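PDB 5L6L: ribonuclease VapC, which probably cleaves RNA in a magnesium-dependent way as the PIN-domain toxin of a toxin-antitoxin pair, and here sits with its antitoxin VapB on operator DNA. Local coordinates for the interface of chains B and A and the interface of chains A and C. Sequence-based numbering; all coordinates share one arbitrary frame. Chains: chain A, Ribonuclease VapC; chain B/C, VapB family protein.

Contact 1: the interface of chains B and A. Residues chain B 54, 58, 61-62; chain A 13, 61-62, 65.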
# COMPACT_ATOMS: atom_id res chain seq x y z
N SER B 54 39.07 -0.67 5.80
CA SER B 54 38.71 -1.69 6.76
C SER B 54 38.32 -1.09 8.12
O SER B 54 38.67 0.05 8.45
CB SER B 54 39.87 -2.63 6.99
OG SER B 54 40.96 -1.85 7.43
N LEU B 58 40.16 1.71 10.49
CA LEU B 58 39.43 2.81 11.10
C LEU B 58 39.85 2.99 12.56
O LEU B 58 40.14 4.11 12.99
CB LEU B 58 37.92 2.58 11.00
CG LEU B 58 37.09 3.35 12.05
CD1 LEU B 58 36.96 4.84 11.75
CD2 LEU B 58 35.72 2.73 12.20
N THR B 61 43.18 4.54 12.94
CA THR B 61 43.23 5.98 12.75
C THR B 61 42.68 6.71 13.96
O THR B 61 43.29 7.66 14.46
CB THR B 61 42.50 6.37 11.46
OG1 THR B 61 43.22 5.84 10.34
CG2 THR B 61 42.39 7.89 11.33
N LEU B 62 41.52 6.27 14.45
CA LEU B 62 41.00 6.82 15.70
C LEU B 62 42.03 6.73 16.82
O LEU B 62 42.08 7.60 17.70
CB LEU B 62 39.70 6.10 16.07
CG LEU B 62 38.55 6.43 15.12
CD1 LEU B 62 37.31 5.55 15.37
CD2 LEU B 62 38.20 7.89 15.21
N LEU A 13 32.19 4.10 19.61
CA LEU A 13 33.17 3.81 18.57
C LEU A 13 33.90 5.09 18.18
O LEU A 13 35.14 5.12 18.17
CB LEU A 13 32.49 3.14 17.37
CG LEU A 13 33.37 2.58 16.24
CD1 LEU A 13 34.45 1.67 16.77
CD2 LEU A 13 32.55 1.79 15.22
N VAL A 61 36.55 10.67 10.35
CA VAL A 61 37.19 9.44 9.91
C VAL A 61 36.24 8.25 10.05
O VAL A 61 36.40 7.25 9.35
CB VAL A 61 38.54 9.20 10.63
CG1 VAL A 61 39.16 10.49 11.03
CG2 VAL A 61 38.42 8.29 11.83
N MSE A 62 35.23 8.34 10.90
CA MSE A 62 34.26 7.26 10.99
C MSE A 62 33.36 7.25 9.76
O MSE A 62 33.19 6.21 9.12
CB MSE A 62 33.41 7.39 12.25
CG MSE A 62 32.58 6.16 12.58
SE MSE A 62 31.90 6.30 14.41
CE MSE A 62 30.87 4.70 14.59
N VAL A 65 34.48 5.70 6.55
CA VAL A 65 34.64 4.25 6.49
C VAL A 65 33.30 3.51 6.52
O VAL A 65 33.13 2.52 5.81
CB VAL A 65 35.58 3.77 7.62
CG1 VAL A 65 35.62 2.30 7.64
CG2 VAL A 65 36.97 4.31 7.41

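Contact 2: the interface of chains A and C. Residues chain A 32, 67-69; chain C 42, 44-45.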
# COMPACT_ATOMS: atom_id res chain seq x y z
N LEU A 32 27.05 -1.08 9.67
CA LEU A 32 26.21 -0.10 9.02
C LEU A 32 25.78 0.95 10.03
O LEU A 32 25.42 0.62 11.17
CB LEU A 32 24.95 -0.76 8.45
CG LEU A 32 25.05 -1.99 7.53
CD1 LEU A 32 23.66 -2.39 7.04
CD2 LEU A 32 25.95 -1.72 6.36
N PRO A 67 29.44 2.58 5.84
CA PRO A 67 28.31 2.93 4.96
C PRO A 67 27.12 3.39 5.79
O PRO A 67 26.89 2.91 6.91
CB PRO A 67 28.03 1.62 4.23
CG PRO A 67 28.43 0.62 5.14
CD PRO A 67 29.69 1.14 5.78
N VAL A 68 26.37 4.34 5.24
CA VAL A 68 25.27 4.98 5.96
C VAL A 68 23.96 4.54 5.33
O VAL A 68 23.76 4.71 4.12
CB VAL A 68 25.39 6.50 5.94
CG1 VAL A 68 24.08 7.13 6.37
CG2 VAL A 68 26.50 6.94 6.84
N LEU A 69 23.05 4.01 6.15
CA LEU A 69 21.68 3.79 5.72
C LEU A 69 20.91 5.10 5.72
O LEU A 69 20.78 5.74 6.77
CB LEU A 69 21.00 2.80 6.66
CG LEU A 69 21.54 1.41 6.49
CD1 LEU A 69 20.89 0.54 7.52
CD2 LEU A 69 21.22 0.97 5.08
N SER C 42 19.35 1.87 0.25
CA SER C 42 19.17 3.09 1.05
C SER C 42 20.53 3.77 1.20
O SER C 42 21.40 3.28 1.92
CB SER C 42 18.56 2.76 2.41
OG SER C 42 17.47 1.84 2.29
N ASP C 44 24.12 4.37 0.81
CA ASP C 44 25.30 3.63 0.37
C ASP C 44 25.03 2.15 0.21
O ASP C 44 25.81 1.46 -0.45
CB ASP C 44 26.45 3.77 1.38
CG ASP C 44 27.08 5.14 1.36
OD1 ASP C 44 27.24 5.69 0.24
OD2 ASP C 44 27.43 5.64 2.46
N VAL C 45 23.97 1.63 0.81
CA VAL C 45 23.86 0.21 1.08
C VAL C 45 22.81 -0.41 0.17
O VAL C 45 21.68 0.07 0.11
CB VAL C 45 23.52 -0.05 2.57
CG1 VAL C 45 23.46 -1.54 2.86
CG2 VAL C 45 24.53 0.63 3.48

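Contact 3: the interface of chains B and A. Residues chain B 55, 58-59, 62; chain A 13, 21, 24-25.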
# COMPACT_ATOMS: atom_id res chain seq x y z
N ILE B 55 37.62 -1.90 8.91
CA ILE B 55 37.32 -1.54 10.30
C ILE B 55 38.61 -1.43 11.11
O ILE B 55 38.77 -0.51 11.92
CB ILE B 55 36.35 -2.56 10.93
CG1 ILE B 55 34.98 -2.50 10.25
CG2 ILE B 55 36.20 -2.31 12.42
CD1 ILE B 55 34.17 -1.28 10.60
N LEU B 58 40.16 1.71 10.49
CA LEU B 58 39.43 2.81 11.10
C LEU B 58 39.85 2.99 12.56
O LEU B 58 40.14 4.11 12.99
CB LEU B 58 37.92 2.58 11.00
CG LEU B 58 37.09 3.35 12.05
CD1 LEU B 58 36.96 4.84 11.75
CD2 LEU B 58 35.72 2.73 12.20
N VAL B 59 39.91 1.89 13.31
CA VAL B 59 40.36 1.94 14.70
C VAL B 59 41.81 2.42 14.78
O VAL B 59 42.16 3.22 15.66
CB VAL B 59 40.17 0.57 15.37
CG1 VAL B 59 40.84 0.56 16.72
CG2 VAL B 59 38.69 0.26 15.51
N LEU B 62 41.52 6.27 14.45
CA LEU B 62 41.00 6.82 15.70
C LEU B 62 42.03 6.73 16.82
O LEU B 62 42.08 7.60 17.70
CB LEU B 62 39.70 6.10 16.07
CG LEU B 62 38.55 6.43 15.12
CD1 LEU B 62 37.31 5.55 15.37
CD2 LEU B 62 38.20 7.89 15.21
N LEU A 13 32.19 4.10 19.61
CA LEU A 13 33.17 3.81 18.57
C LEU A 13 33.90 5.09 18.18
O LEU A 13 35.14 5.12 18.17
CB LEU A 13 32.49 3.14 17.37
CG LEU A 13 33.37 2.58 16.24
CD1 LEU A 13 34.45 1.67 16.77
CD2 LEU A 13 32.55 1.79 15.22
N THR A 21 35.60 -0.82 20.51
CA THR A 21 36.36 -1.00 19.27
C THR A 21 36.86 -2.43 19.14
O THR A 21 36.98 -2.94 18.02
CB THR A 21 37.52 -0.00 19.14
OG1 THR A 21 38.50 -0.19 20.17
CG2 THR A 21 37.03 1.41 19.20
N VAL A 24 33.68 -4.48 17.88
CA VAL A 24 33.28 -4.15 16.51
C VAL A 24 34.23 -4.80 15.49
O VAL A 24 33.78 -5.33 14.47
CB VAL A 24 33.19 -2.63 16.35
CG1 VAL A 24 33.23 -2.22 14.88
CG2 VAL A 24 31.90 -2.14 17.01
N THR A 25 35.54 -4.80 15.76
CA THR A 25 36.46 -5.46 14.84
C THR A 25 36.15 -6.95 14.71
O THR A 25 36.41 -7.55 13.67
CB THR A 25 37.92 -5.28 15.27
OG1 THR A 25 38.09 -5.88 16.55
CG2 THR A 25 38.30 -3.85 15.39

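Contact 1: the interface of chains B and A
The helix of the VapB antitoxin, residues 55-63, lies in a hydrophobic groove of the PIN-domain toxin VapC, and on this flank B:Leu58, B:Thr61 and B:Leu62 meet the C-terminal end of toxin helix 52-63. In B:Leu58, CG points away from its own backbone N (chi1 157°), which sends CD1 down onto the toxin backbone, 3.5 Å from the carbonyl O of A:Val61 and 3.7 Å from CA of A:Met62, a selenomethionine in this crystal. The same methyl also meets the CG2 methyl of A:Val61, and that CG2 is where three antitoxin side chains converge. B:Leu62 brings its CD2 methyl to 3.4 Å from A:Val61 CG2, the two side chains running past one another in opposite directions. B:Thr61 presents its methyl rather than its hydroxyl: OG1 stands beside the backbone N of B:Thr61 (chi1 -66°), and CG2 is left to cross A:Val61 at a slant, 4.0 Å from A:Val61 CG2. The other branch of B:Leu62 turns to toxin helix 7-14, where CD1 sits 3.6 Å from the carbonyl O of A:Leu13. Nearer the start of the antitoxin helix, A:Val65 turns both methyls to B:Leu58 CB, CG1 and CG2 each 4.1 Å away. A:Val65 CG1 also reaches the carbonyl O of B:Ser54, at 3.9 Å, in the loop that leads into the helix.

Contact 2: the interface of chains A and C
The carboxylate of C:Asp44 meets the start of toxin strand 68-69 through its OD2 edge, taking a hydrogen bond from the backbone N of A:Val68 to OD2 at 3.3 Å. The bond is fairly straight, 164° at the hydrogen, and uses the anti lone pair of OD2, the one turned away from OD1. Because C:Asp44 is poorly ordered, its exact pose deserves caution. A second, weak bond runs the other way, from the backbone N of C:Asp44 to the carbonyl O of A:Val68, so the peptide groups on both sides of A:Val68 are engaged by one antitoxin residue. The puckered ring of A:Pro67 lies alongside, its CB 3.7 Å from the CG2 methyl of C:Val45 and 3.9 Å from CB of C:Asp44. C:Val45 opens antitoxin strand 45-50 and meets toxin carbons from several residues. Its CG1 lies opposite the backbone N (chi1 -178°), leaving CG2 to turn toward A:Pro67, A:Leu69 and A:Leu32. A:Leu69 crosses it at a slant, CD2 lying 3.6 Å from C:Val45 CB; A:Leu32, from strand 31-34, adds its CD2 at 4.0 Å from C:Val45 CG2. The patch thus joins the toxin to the turn between two strands of chain C, a different antitoxin copy from chain B, and so may help tie the toxin to an antitoxin pair in the DNA-bound complex.

Contact 3: the interface of chains B and A
Antitoxin helix 55-63 of chain B runs alongside toxin helix 18-26 of chain A, roughly antiparallel to it, with helix 7-14 of the toxin closing the side through A:Leu13. B:Ile55 and B:Val59, one turn apart, make the touch. B:Ile55 uses its CG2 branch: CG1 lies beside the backbone N (chi1 -66°), and the short methyl is the one that drops onto the toxin. There it meets CG1 of A:Val24 at 3.9 Å, the two side chains crossing at about a right angle, and CG2 of A:Thr25 at 4.0 Å. B:Val59 straddles A:Thr21, putting CG2 at 3.8 Å and CG1 at 4.1 Å from the CB of that threonine. The CG2 methyl of B:Val59 also comes within 4.1 Å of A:Thr25 CG2, so that threonine methyl touches both antitoxin residues. In A:Thr25 the hydroxyl stands between the backbone N and the carbonyl carbon (chi1 61°), which leaves the methyl for the antitoxin; OG1 makes a weak hydrogen bond of 3.5 Å back to the carbonyl O of A:Thr21, a turn earlier. B:Leu58 CD2 lies 4.5 Å from A:Leu13 CD2, a more distant approach. Branched side chains meet here through their methyls, and the fit probably rests on their shape; the flank seats the second side of the antitoxin helix on the toxin, which probably contributes to holding VapC in the VapBC complex.

Contact 1 and contact 3 are two flanks of one groove: their C-alpha centres are about 6 Å apart, and they share B:Leu58, B:Leu62 and A:Leu13. Antitoxin helix 55-63 is thus held between toxin helices 52-63 and 18-26, with helix 7-14 common to both sides. Contact 2, with chain C, is about 16 Å from contact 1 and about 17 Å from contact 3, between C-alpha centres. Its A:Pro67, A:Val68 and A:Leu69 soon follow A:Val65 of contact 1, so the toxin segment leaving helix 52-63 passes from one antitoxin copy to the other. One VapC therefore touches two VapB chains, which suits an assembly of four toxins and four antitoxins.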